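Local coordinates for protein serine protease (Arthrobacter nicotinovorans, PDB 3WY8) that probably hydrolyses peptide bonds as a trypsin-like serine protease with keratinolytic activity, the chain being the protease part of a longer precursor, at residues 26-31 with 37-42; 80-85 with 89-94; 119-124 with 202-207; 175-180 with 184-189. All coordinates share one frame; numbering follows the deposited sequence.

Contact 1 (26-31 with 37-42)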
# COMPACT_ATOMS: atom_id res chain seq x y z
N SER A 26 -0.80 5.62 0.09
CA SER A 26 -0.01 5.19 1.24
C SER A 26 0.79 3.96 0.82
O SER A 26 0.45 3.29 -0.16
CB SER A 26 -0.93 4.86 2.42
OG SER A 26 -1.77 5.96 2.70
N GLY A 27 1.86 3.66 1.56
CA GLY A 27 2.72 2.54 1.22
C GLY A 27 3.55 2.07 2.39
O GLY A 27 3.45 2.61 3.50
N ASN A 28 4.38 1.06 2.14
CA ASN A 28 5.14 0.43 3.20
C ASN A 28 6.47 -0.10 2.70
O ASN A 28 6.53 -0.73 1.64
CB ASN A 28 4.32 -0.71 3.80
CG ASN A 28 4.91 -1.25 5.09
OD1 ASN A 28 5.27 -0.49 5.99
ND2 ASN A 28 4.99 -2.57 5.19
N SER A 29 7.54 0.17 3.46
CA SER A 29 8.84 -0.42 3.18
C SER A 29 8.79 -1.92 3.50
O SER A 29 8.50 -2.31 4.63
CB SER A 29 9.93 0.27 4.01
OG SER A 29 11.19 -0.35 3.80
N VAL A 30 9.03 -2.74 2.48
CA VAL A 30 8.97 -4.20 2.65
C VAL A 30 10.34 -4.83 2.43
O VAL A 30 11.14 -4.34 1.63
CB VAL A 30 7.90 -4.88 1.74
CG1 VAL A 30 6.50 -4.48 2.19
CG2 VAL A 30 8.12 -4.55 0.26
N THR A 31 10.60 -5.91 3.16
CA THR A 31 11.90 -6.56 3.09
C THR A 31 12.16 -7.04 1.67
O THR A 31 11.27 -7.57 1.02
CB THR A 31 12.00 -7.73 4.08
OG1 THR A 31 11.63 -7.27 5.40
CG2 THR A 31 13.41 -8.28 4.13
N THR A 37 12.49 -1.55 -1.62
CA THR A 37 11.16 -1.90 -2.13
C THR A 37 10.03 -1.39 -1.24
O THR A 37 10.09 -1.50 -0.01
CB THR A 37 11.03 -3.42 -2.40
OG1 THR A 37 12.08 -3.82 -3.28
CG2 THR A 37 9.69 -3.76 -3.05
N VAL A 38 9.02 -0.81 -1.89
CA VAL A 38 7.85 -0.24 -1.22
C VAL A 38 6.60 -0.91 -1.79
O VAL A 38 6.40 -0.93 -3.00
CB VAL A 38 7.76 1.30 -1.44
CG1 VAL A 38 6.41 1.85 -0.97
CG2 VAL A 38 8.91 2.00 -0.72
N SER A 39 5.77 -1.45 -0.91
CA SER A 39 4.50 -2.03 -1.32
C SER A 39 3.40 -0.97 -1.36
O SER A 39 3.38 -0.05 -0.53
CB SER A 39 4.09 -3.13 -0.36
OG SER A 39 3.90 -2.58 0.93
N THR A 40 2.49 -1.11 -2.32
CA THR A 40 1.36 -0.18 -2.47
C THR A 40 0.29 -0.84 -3.35
O THR A 40 0.41 -2.03 -3.68
CB THR A 40 1.82 1.21 -3.00
OG1 THR A 40 0.76 2.17 -2.87
CG2 THR A 40 2.31 1.15 -4.45
N ALA A 41 -0.75 -0.10 -3.71
CA ALA A 41 -1.77 -0.61 -4.63
C ALA A 41 -1.32 -0.41 -6.06
O ALA A 41 -0.57 0.52 -6.35
CB ALA A 41 -3.10 0.10 -4.40
N GLY A 42 -1.78 -1.27 -6.97
CA GLY A 42 -1.48 -1.10 -8.39
C GLY A 42 -1.97 0.25 -8.87
O GLY A 42 -1.28 0.94 -9.62
O HOH W 1 12.45 -0.72 1.47
O HOH W 2 13.40 -3.23 1.06
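The carbonyl oxygen of Thr37 is gripped by two donors. Val30 N reaches Thr37 O at 3.0 Å with a nearly straight N-H (167°), tilted out of the carbonyl plane, and a water adds a second bond while also donating to Ser29 OG, whose hydroxyl is also bonded to Gly111 O. A second water links Val30 O with Thr37 N, so the outer end of this pairing is stitched partly by solvent. Further in, Asn28 and Ser39 form an antiparallel hydrogen-bonded pair: Ser39 N to Asn28 O is 2.8 Å, and the return bond from Asn28 N to Ser39 O is 3.1 Å. Asn28 O also receives a CA-H contact from Val38 CA. The two strands, 26-29 and 37-40, make a beta hairpin in the closed six-stranded antiparallel barrel, the first of the two barrels of the chymotrypsin-like fold. On one face Asn28 and Ser39 sit together. Ser39 OG, turned between its own N and carbonyl carbon (chi1 62°), lies 3.5 Å from Asn28 CB and also 3.5 Å from Val30 CG1, and its hydroxyl is bonded to Gln185 OE1. The other Val30 methyl, CG2, comes within 3.7 Å of Thr37 CG2. On the opposite face Ser29 and Val38 lie against Leu106 of helix 106-110. Toward the far end of the hairpin Thr40 OG1, anti to its N (chi1 -168°), donates to Ser26 O at 2.9 Å, a side chain standing in for a backbone donor. Gly27 lies beside this bond, where a beta carbon would come tightly up against Ser39 O and Val38 CG1.

Contact 2 (80-85 with 89-94)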
# COMPACT_ATOMS: atom_id res chain seq x y z
N PRO A 80 1.56 -6.29 -11.65
CA PRO A 80 1.28 -7.48 -12.44
C PRO A 80 0.64 -7.12 -13.78
O PRO A 80 -0.02 -6.08 -13.89
CB PRO A 80 0.29 -8.28 -11.57
CG PRO A 80 -0.19 -7.34 -10.54
CD PRO A 80 0.88 -6.32 -10.34
N THR A 81 0.85 -7.98 -14.78
CA THR A 81 0.26 -7.80 -16.11
C THR A 81 -1.24 -7.57 -16.01
O THR A 81 -1.79 -6.71 -16.70
CB THR A 81 0.52 -9.05 -17.00
OG1 THR A 81 1.91 -9.38 -16.97
CG2 THR A 81 0.08 -8.79 -18.44
N GLN A 82 -1.88 -8.35 -15.14
CA GLN A 82 -3.32 -8.28 -14.94
C GLN A 82 -3.77 -6.89 -14.50
O GLN A 82 -4.86 -6.46 -14.85
CB GLN A 82 -3.78 -9.33 -13.94
CG GLN A 82 -3.62 -10.78 -14.42
CD GLN A 82 -2.26 -11.38 -14.09
OE1 GLN A 82 -1.26 -10.67 -13.96
NE2 GLN A 82 -2.22 -12.71 -13.95
N TRP A 83 -2.91 -6.19 -13.75
CA TRP A 83 -3.19 -4.79 -13.43
C TRP A 83 -2.86 -3.82 -14.57
O TRP A 83 -3.72 -3.06 -15.02
CB TRP A 83 -2.52 -4.32 -12.12
CG TRP A 83 -2.96 -2.92 -11.85
CD1 TRP A 83 -2.26 -1.77 -12.07
CD2 TRP A 83 -4.26 -2.52 -11.41
NE1 TRP A 83 -3.03 -0.68 -11.76
CE2 TRP A 83 -4.27 -1.11 -11.36
CE3 TRP A 83 -5.42 -3.22 -11.05
CZ2 TRP A 83 -5.38 -0.38 -10.95
CZ3 TRP A 83 -6.53 -2.50 -10.64
CH2 TRP A 83 -6.51 -1.09 -10.60
N ALA A 84 -1.60 -3.84 -15.00
CA ALA A 84 -1.08 -2.87 -15.96
C ALA A 84 -1.76 -2.95 -17.33
O ALA A 84 -1.90 -1.94 -18.02
CB ALA A 84 0.43 -3.03 -16.10
N SER A 85 -2.18 -4.16 -17.70
CA SER A 85 -2.79 -4.41 -19.01
C SER A 85 -4.31 -4.49 -18.98
O SER A 85 -4.97 -4.20 -19.98
CB SER A 85 -2.22 -5.69 -19.63
OG SER A 85 -2.70 -5.87 -20.95
N MET A 89 -9.03 -5.69 -10.67
CA MET A 89 -9.00 -5.39 -9.23
C MET A 89 -8.53 -6.56 -8.36
O MET A 89 -8.08 -6.35 -7.24
CB MET A 89 -10.37 -4.88 -8.73
CG MET A 89 -10.77 -3.50 -9.25
SD MET A 89 -9.62 -2.17 -8.82
CE MET A 89 -9.90 -2.03 -7.06
N GLN A 90 -8.63 -7.79 -8.88
CA GLN A 90 -8.13 -8.95 -8.14
C GLN A 90 -6.64 -8.83 -7.83
O GLN A 90 -6.16 -9.36 -6.82
CB GLN A 90 -8.38 -10.25 -8.92
CG GLN A 90 -7.70 -11.46 -8.29
CD GLN A 90 -8.27 -12.79 -8.73
OE1 GLN A 90 -9.20 -12.86 -9.54
NE2 GLN A 90 -7.71 -13.87 -8.19
N TYR A 91 -5.93 -8.12 -8.70
CA TYR A 91 -4.48 -8.02 -8.61
C TYR A 91 -4.01 -6.58 -8.39
O TYR A 91 -2.97 -6.17 -8.90
CB TYR A 91 -3.84 -8.63 -9.88
CG TYR A 91 -4.32 -10.04 -10.18
CD1 TYR A 91 -3.81 -11.13 -9.49
CD2 TYR A 91 -5.28 -10.27 -11.17
CE1 TYR A 91 -4.24 -12.43 -9.76
CE2 TYR A 91 -5.71 -11.57 -11.46
CZ TYR A 91 -5.19 -12.64 -10.75
OH TYR A 91 -5.61 -13.92 -11.03
N ASP A 92 -4.77 -5.83 -7.59
CA ASP A 92 -4.45 -4.44 -7.29
C ASP A 92 -3.39 -4.32 -6.20
O ASP A 92 -3.67 -3.90 -5.07
CB ASP A 92 -5.72 -3.65 -6.93
CG ASP A 92 -5.49 -2.14 -6.85
OD1 ASP A 92 -4.46 -1.66 -7.37
OD2 ASP A 92 -6.35 -1.44 -6.25
N THR A 93 -2.17 -4.73 -6.53
CA THR A 93 -1.01 -4.53 -5.68
C THR A 93 0.18 -4.32 -6.59
O THR A 93 0.25 -4.90 -7.68
CB THR A 93 -0.75 -5.73 -4.73
OG1 THR A 93 -1.84 -5.85 -3.81
CG2 THR A 93 0.54 -5.55 -3.93
N ALA A 94 1.10 -3.48 -6.16
CA ALA A 94 2.31 -3.21 -6.92
C ALA A 94 3.45 -2.83 -5.98
O ALA A 94 3.24 -2.58 -4.79
CB ALA A 94 2.06 -2.12 -7.94
O HOH W 3 -5.07 -14.13 -13.73
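Asp92, which with His43 and Ser171 fits the geometry of a Ser-His-Asp catalytic triad, has the indole of Trp83 spread along one side of its carboxylate. Ring and carboxylate planes are only 12° apart, and Asp92 OD1 rides 3.7 Å above the ring plane, displaced toward the rim. The other oxygen, OD2, is bonded to His43 ND1 and Ser190 OG. With CG anti to the backbone N (chi1 -176°), the Trp83 indole reaches across to Asp92, and its NE1 is tied to Asn46 O. Met89 closes the ring's outer edge: SD lies near the ring plane, 3.6 Å from Trp83 CZ3, a Met-aromatic contact at the rim rather than over the face. Away from the carboxylate, Gln82 crosses the phenol of Tyr91. Its CB is 3.3 Å from Tyr91 CD2, and a bend at chi2 folds the amide over one face of that ring toward its rim, the planes 35° apart, while Gln90 CG covers the opposite face. One water joins Gln82 NE2 to Tyr91 OH. Pro80 CG meets Tyr91 CB at 3.9 Å, and Pro80 CD approaches Thr93 O at 3.1 Å; this buried carbonyl has no polar partner in the model. Pro80 sits at the N-cap of helix 81-84, which thus lies against the loop entering strand 94-98, while Pro80, Gln82 and Tyr91 also lean on the C-terminal helix 207-218.

Contact 3 (119-124 with 202-207)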
# COMPACT_ATOMS: atom_id res chain seq x y z
N ALA A 119 -1.26 -17.21 1.90
CA ALA A 119 -1.71 -17.47 3.26
C ALA A 119 -3.20 -17.79 3.28
O ALA A 119 -3.87 -17.75 2.25
CB ALA A 119 -1.41 -16.27 4.15
N ALA A 120 -3.71 -18.11 4.47
CA ALA A 120 -5.12 -18.42 4.64
C ALA A 120 -6.02 -17.21 4.37
O ALA A 120 -5.60 -16.07 4.54
CB ALA A 120 -5.36 -18.93 6.04
N ARG A 121 -7.25 -17.48 3.93
CA ARG A 121 -8.30 -16.46 3.85
C ARG A 121 -8.98 -16.38 5.21
O ARG A 121 -9.14 -17.39 5.89
CB ARG A 121 -9.33 -16.84 2.79
CG ARG A 121 -8.76 -16.93 1.37
CD ARG A 121 -9.86 -17.19 0.35
NE ARG A 121 -10.78 -16.06 0.23
CZ ARG A 121 -10.55 -14.96 -0.49
NH1 ARG A 121 -9.41 -14.82 -1.18
NH2 ARG A 121 -11.45 -13.99 -0.53
N GLY A 122 -9.36 -15.17 5.62
CA GLY A 122 -10.10 -15.00 6.87
C GLY A 122 -9.24 -14.71 8.09
O GLY A 122 -9.71 -14.87 9.22
N LEU A 123 -8.00 -14.28 7.87
CA LEU A 123 -7.14 -13.86 8.97
C LEU A 123 -7.58 -12.52 9.55
O LEU A 123 -8.38 -11.81 8.95
CB LEU A 123 -5.67 -13.77 8.51
CG LEU A 123 -4.98 -15.08 8.09
CD1 LEU A 123 -3.61 -14.77 7.50
CD2 LEU A 123 -4.86 -16.05 9.26
N SER A 124 -7.07 -12.20 10.74
CA SER A 124 -7.30 -10.89 11.35
C SER A 124 -6.16 -9.95 10.99
O SER A 124 -5.01 -10.37 10.89
CB SER A 124 -7.44 -11.03 12.87
OG SER A 124 -8.63 -11.74 13.17
N GLY A 202 -9.10 -5.36 0.39
CA GLY A 202 -7.74 -5.56 -0.09
C GLY A 202 -7.62 -6.87 -0.85
O GLY A 202 -8.29 -7.84 -0.51
N PRO A 203 -6.75 -6.91 -1.87
CA PRO A 203 -6.62 -8.12 -2.68
C PRO A 203 -5.92 -9.27 -1.94
O PRO A 203 -5.13 -9.04 -1.02
CB PRO A 203 -5.75 -7.67 -3.85
CG PRO A 203 -4.94 -6.56 -3.30
CD PRO A 203 -5.86 -5.83 -2.36
N TYR A 204 -6.24 -10.49 -2.36
CA TYR A 204 -5.57 -11.66 -1.84
C TYR A 204 -4.13 -11.69 -2.36
O TYR A 204 -3.90 -11.58 -3.56
CB TYR A 204 -6.31 -12.94 -2.25
CG TYR A 204 -5.61 -14.18 -1.76
CD1 TYR A 204 -5.73 -14.57 -0.42
CD2 TYR A 204 -4.82 -14.94 -2.61
CE1 TYR A 204 -5.08 -15.70 0.05
CE2 TYR A 204 -4.16 -16.08 -2.15
CZ TYR A 204 -4.30 -16.45 -0.82
OH TYR A 204 -3.66 -17.58 -0.36
N TRP A 205 -3.18 -11.83 -1.45
CA TRP A 205 -1.78 -11.90 -1.85
C TRP A 205 -1.38 -13.32 -2.22
O TRP A 205 -0.96 -14.12 -1.38
CB TRP A 205 -0.87 -11.30 -0.77
CG TRP A 205 -0.67 -9.81 -0.95
CD1 TRP A 205 -1.49 -8.95 -1.64
CD2 TRP A 205 0.40 -9.03 -0.44
NE1 TRP A 205 -0.98 -7.68 -1.60
CE2 TRP A 205 0.18 -7.70 -0.86
CE3 TRP A 205 1.53 -9.31 0.33
CZ2 TRP A 205 1.06 -6.65 -0.53
CZ3 TRP A 205 2.40 -8.27 0.66
CH2 TRP A 205 2.16 -6.96 0.22
N GLY A 206 -1.56 -13.63 -3.51
CA GLY A 206 -1.31 -14.96 -4.03
C GLY A 206 -0.10 -15.03 -4.93
O GLY A 206 0.80 -14.21 -4.84
N THR A 207 -0.07 -16.04 -5.81
CA THR A 207 1.11 -16.30 -6.63
C THR A 207 1.42 -15.20 -7.65
O THR A 207 2.59 -14.95 -7.94
CB THR A 207 1.00 -17.66 -7.36
OG1 THR A 207 -0.27 -17.74 -8.01
CG2 THR A 207 1.15 -18.81 -6.36
O HOH W 4 -2.03 -14.57 1.20
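Tyr204 holds its CG anti to the backbone N (chi1 179°), which extends the phenol across to the carbonyl of Ala119, while a bend at chi3 (67°) folds the end of Arg121 back toward the same ring. Tyr204 OH donates to Ala119 O at 2.6 Å, lying in the carbonyl plane on a lone pair, and the oxygen in turn sits at the edge of the ring, in its plane. Beside it, Arg121 NH1 comes within 3.8 Å of Tyr204 CD1, with guanidinium and ring planes 40° apart, too oblique for a stack; its NH1 and NH2 are anchored on Ala158 O and Asn150 OD1. One water bridges Ala119 N to Trp205 O, at 2.8 Å from each. The contact lies at the surface, tying the loop that leads into strand 124-129 of the second barrel to the one that runs from strand 199-202 into the C-terminal helix. With a phenylalanine in place of Tyr204, Ala119 O would probably be left without its hydroxyl donor, and the ring would lose the bond that fixes its outer end. Between these two segments the joining is thus mainly polar; the Trp205 indole packs instead on Phe117.

Contact 4 (175-180 with 184-189)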
# COMPACT_ATOMS: atom_id res chain seq x y z
N TRP A 175 -1.75 -3.90 5.03
CA TRP A 175 -2.48 -4.78 5.94
C TRP A 175 -1.47 -5.70 6.60
O TRP A 175 -0.78 -6.46 5.92
CB TRP A 175 -3.46 -5.66 5.16
CG TRP A 175 -4.70 -4.99 4.68
CD1 TRP A 175 -4.84 -3.70 4.24
CD2 TRP A 175 -5.99 -5.59 4.53
NE1 TRP A 175 -6.13 -3.46 3.85
CE2 TRP A 175 -6.86 -4.61 4.02
CE3 TRP A 175 -6.49 -6.88 4.79
CZ2 TRP A 175 -8.22 -4.86 3.76
CZ3 TRP A 175 -7.84 -7.13 4.53
CH2 TRP A 175 -8.68 -6.13 4.02
N PHE A 176 -1.40 -5.65 7.93
CA PHE A 176 -0.54 -6.57 8.67
C PHE A 176 -1.38 -7.66 9.31
O PHE A 176 -2.41 -7.36 9.92
CB PHE A 176 0.26 -5.84 9.75
CG PHE A 176 1.16 -4.76 9.22
CD1 PHE A 176 2.38 -5.09 8.64
CD2 PHE A 176 0.78 -3.43 9.29
CE1 PHE A 176 3.22 -4.09 8.13
CE2 PHE A 176 1.61 -2.43 8.79
CZ PHE A 176 2.83 -2.75 8.20
N ILE A 177 -0.96 -8.91 9.15
CA ILE A 177 -1.62 -10.01 9.86
C ILE A 177 -1.44 -9.78 11.36
O ILE A 177 -0.32 -9.55 11.81
CB ILE A 177 -1.03 -11.39 9.50
CG1 ILE A 177 -1.16 -11.66 8.00
CG2 ILE A 177 -1.72 -12.50 10.31
CD1 ILE A 177 -0.30 -12.83 7.50
N GLY A 178 -2.53 -9.84 12.11
CA GLY A 178 -2.47 -9.63 13.55
C GLY A 178 -2.92 -8.25 13.96
O GLY A 178 -3.82 -7.67 13.34
N ASN A 179 -2.30 -7.71 15.01
CA ASN A 179 -2.74 -6.46 15.63
C ASN A 179 -1.67 -5.38 15.76
O ASN A 179 -1.83 -4.43 16.54
CB ASN A 179 -3.37 -6.74 17.00
CG ASN A 179 -2.38 -7.34 18.00
OD1 ASN A 179 -1.19 -7.50 17.71
ND2 ASN A 179 -2.88 -7.67 19.19
N SER A 180 -0.58 -5.51 15.00
CA SER A 180 0.56 -4.61 15.14
C SER A 180 1.19 -4.24 13.80
O SER A 180 1.19 -5.03 12.86
CB SER A 180 1.63 -5.25 16.05
OG SER A 180 2.80 -4.45 16.09
N TYR A 184 3.75 -9.09 9.75
CA TYR A 184 3.94 -9.37 8.34
C TYR A 184 2.85 -8.72 7.50
O TYR A 184 1.67 -8.79 7.85
CB TYR A 184 3.90 -10.88 8.09
CG TYR A 184 5.10 -11.62 8.61
CD1 TYR A 184 6.26 -11.74 7.84
CD2 TYR A 184 5.08 -12.19 9.88
CE1 TYR A 184 7.37 -12.42 8.33
CE2 TYR A 184 6.19 -12.87 10.37
CZ TYR A 184 7.32 -12.98 9.59
OH TYR A 184 8.42 -13.66 10.07
N GLN A 185 3.25 -8.09 6.40
CA GLN A 185 2.27 -7.53 5.46
C GLN A 185 1.69 -8.63 4.57
O GLN A 185 2.42 -9.49 4.09
CB GLN A 185 2.88 -6.42 4.60
CG GLN A 185 1.85 -5.79 3.66
CD GLN A 185 2.32 -4.53 2.97
OE1 GLN A 185 3.47 -4.10 3.12
NE2 GLN A 185 1.43 -3.93 2.18
N ASN A 186 0.38 -8.58 4.35
CA ASN A 186 -0.30 -9.62 3.58
C ASN A 186 -1.43 -9.10 2.68
O ASN A 186 -2.13 -9.88 2.06
CB ASN A 186 -0.78 -10.73 4.53
CG ASN A 186 -1.41 -11.92 3.80
OD1 ASN A 186 -2.54 -12.29 4.10
ND2 ASN A 186 -0.69 -12.51 2.84
N SER A 187 -1.59 -7.77 2.63
CA SER A 187 -2.46 -7.11 1.65
C SER A 187 -2.23 -5.60 1.66
O SER A 187 -1.34 -5.11 2.37
CB SER A 187 -3.94 -7.43 1.89
OG SER A 187 -4.74 -7.02 0.78
N VAL A 188 -3.00 -4.88 0.85
CA VAL A 188 -3.00 -3.41 0.83
C VAL A 188 -4.44 -2.90 0.76
O VAL A 188 -5.33 -3.61 0.31
CB VAL A 188 -2.22 -2.82 -0.38
CG1 VAL A 188 -0.73 -3.13 -0.28
CG2 VAL A 188 -2.79 -3.34 -1.71
N ASN A 189 -4.66 -1.67 1.22
CA ASN A 189 -5.94 -1.00 0.99
C ASN A 189 -6.18 -0.78 -0.51
O ASN A 189 -5.35 -0.17 -1.19
CB ASN A 189 -5.97 0.35 1.71
CG ASN A 189 -5.80 0.22 3.21
OD1 ASN A 189 -6.36 -0.69 3.83
ND2 ASN A 189 -5.05 1.14 3.80
O HOH W 5 2.15 -10.73 11.39
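Trp175 lays one face of its indole over Ser187: Ser187 CB sits 3.5 Å above the ring plane, displaced toward the rim. The ring's N-H edge is turned to Asn189, where Trp175 NE1 donates to Asn189 OD1 at 2.8 Å. That bond is bent (140° at the hydrogen), and with ring and amide planes 62° apart the donor stands above the amide plane of Asn189 rather than on a lone pair; Ser127 OG is also bonded to OD1. Phe176 faces the other side of the sheet, its CD1 edge 3.8 Å from Tyr184 C. Ile177 crosses Asn186 obliquely, CG1 to Asn186 CB 3.6 Å. Strands 175-177 and 185-188 form an antiparallel hairpin in the second barrel, just after Ser171 of the presumed triad. Asn186 N bonds to Trp175 O, and Ile177 N to Tyr184 O at 2.9 Å, both nearly in line with the carbonyl. Ser187 O takes two donors from opposite faces of its plane: Trp175 N at 3.0 Å and, from its own strand, Gln185 NE2, also at 3.0 Å. The extended Gln185 chain, with CG anti to N (chi1 -177°), carries the amide there, and OE1 of the same amide is bonded to Ser39 OG. Were Trp175 a leucine, Asn189 OD1 would be likely to lose its indole donor and Ser187 CB its flat cover, leaving OD1 with Ser127 OG. One bent N-H bond at the indole edge and the Ser187 CB over its face together hold the ring, while Ser187 N remains buried without a partner.

How the contacts relate
Contacts 1 and 2 bear on the presumed active site: contact 1 runs into His43 and contact 2 holds Asp92. Gly42 N of contact 1 lies 2.7 Å from Asp92 OD1 of contact 2, and Thr40 O probably also accepts from Ala94 N at 3.0 Å. Contact 4 meets contact 1 across the two barrels through Gln185 OE1, which besides the Ser39 hydroxyl is bonded to Asn28 ND2 at 3.0 Å. Contact 3 encloses contact 4 along the chain, their centres about 10 Å apart, and Pro203 O lies 2.7 Å from Ser187 OG. It also reaches contact 2, with Trp205 NE1 3.0 Å from Thr93 OG1, whereas contacts 1 and 3 do not touch.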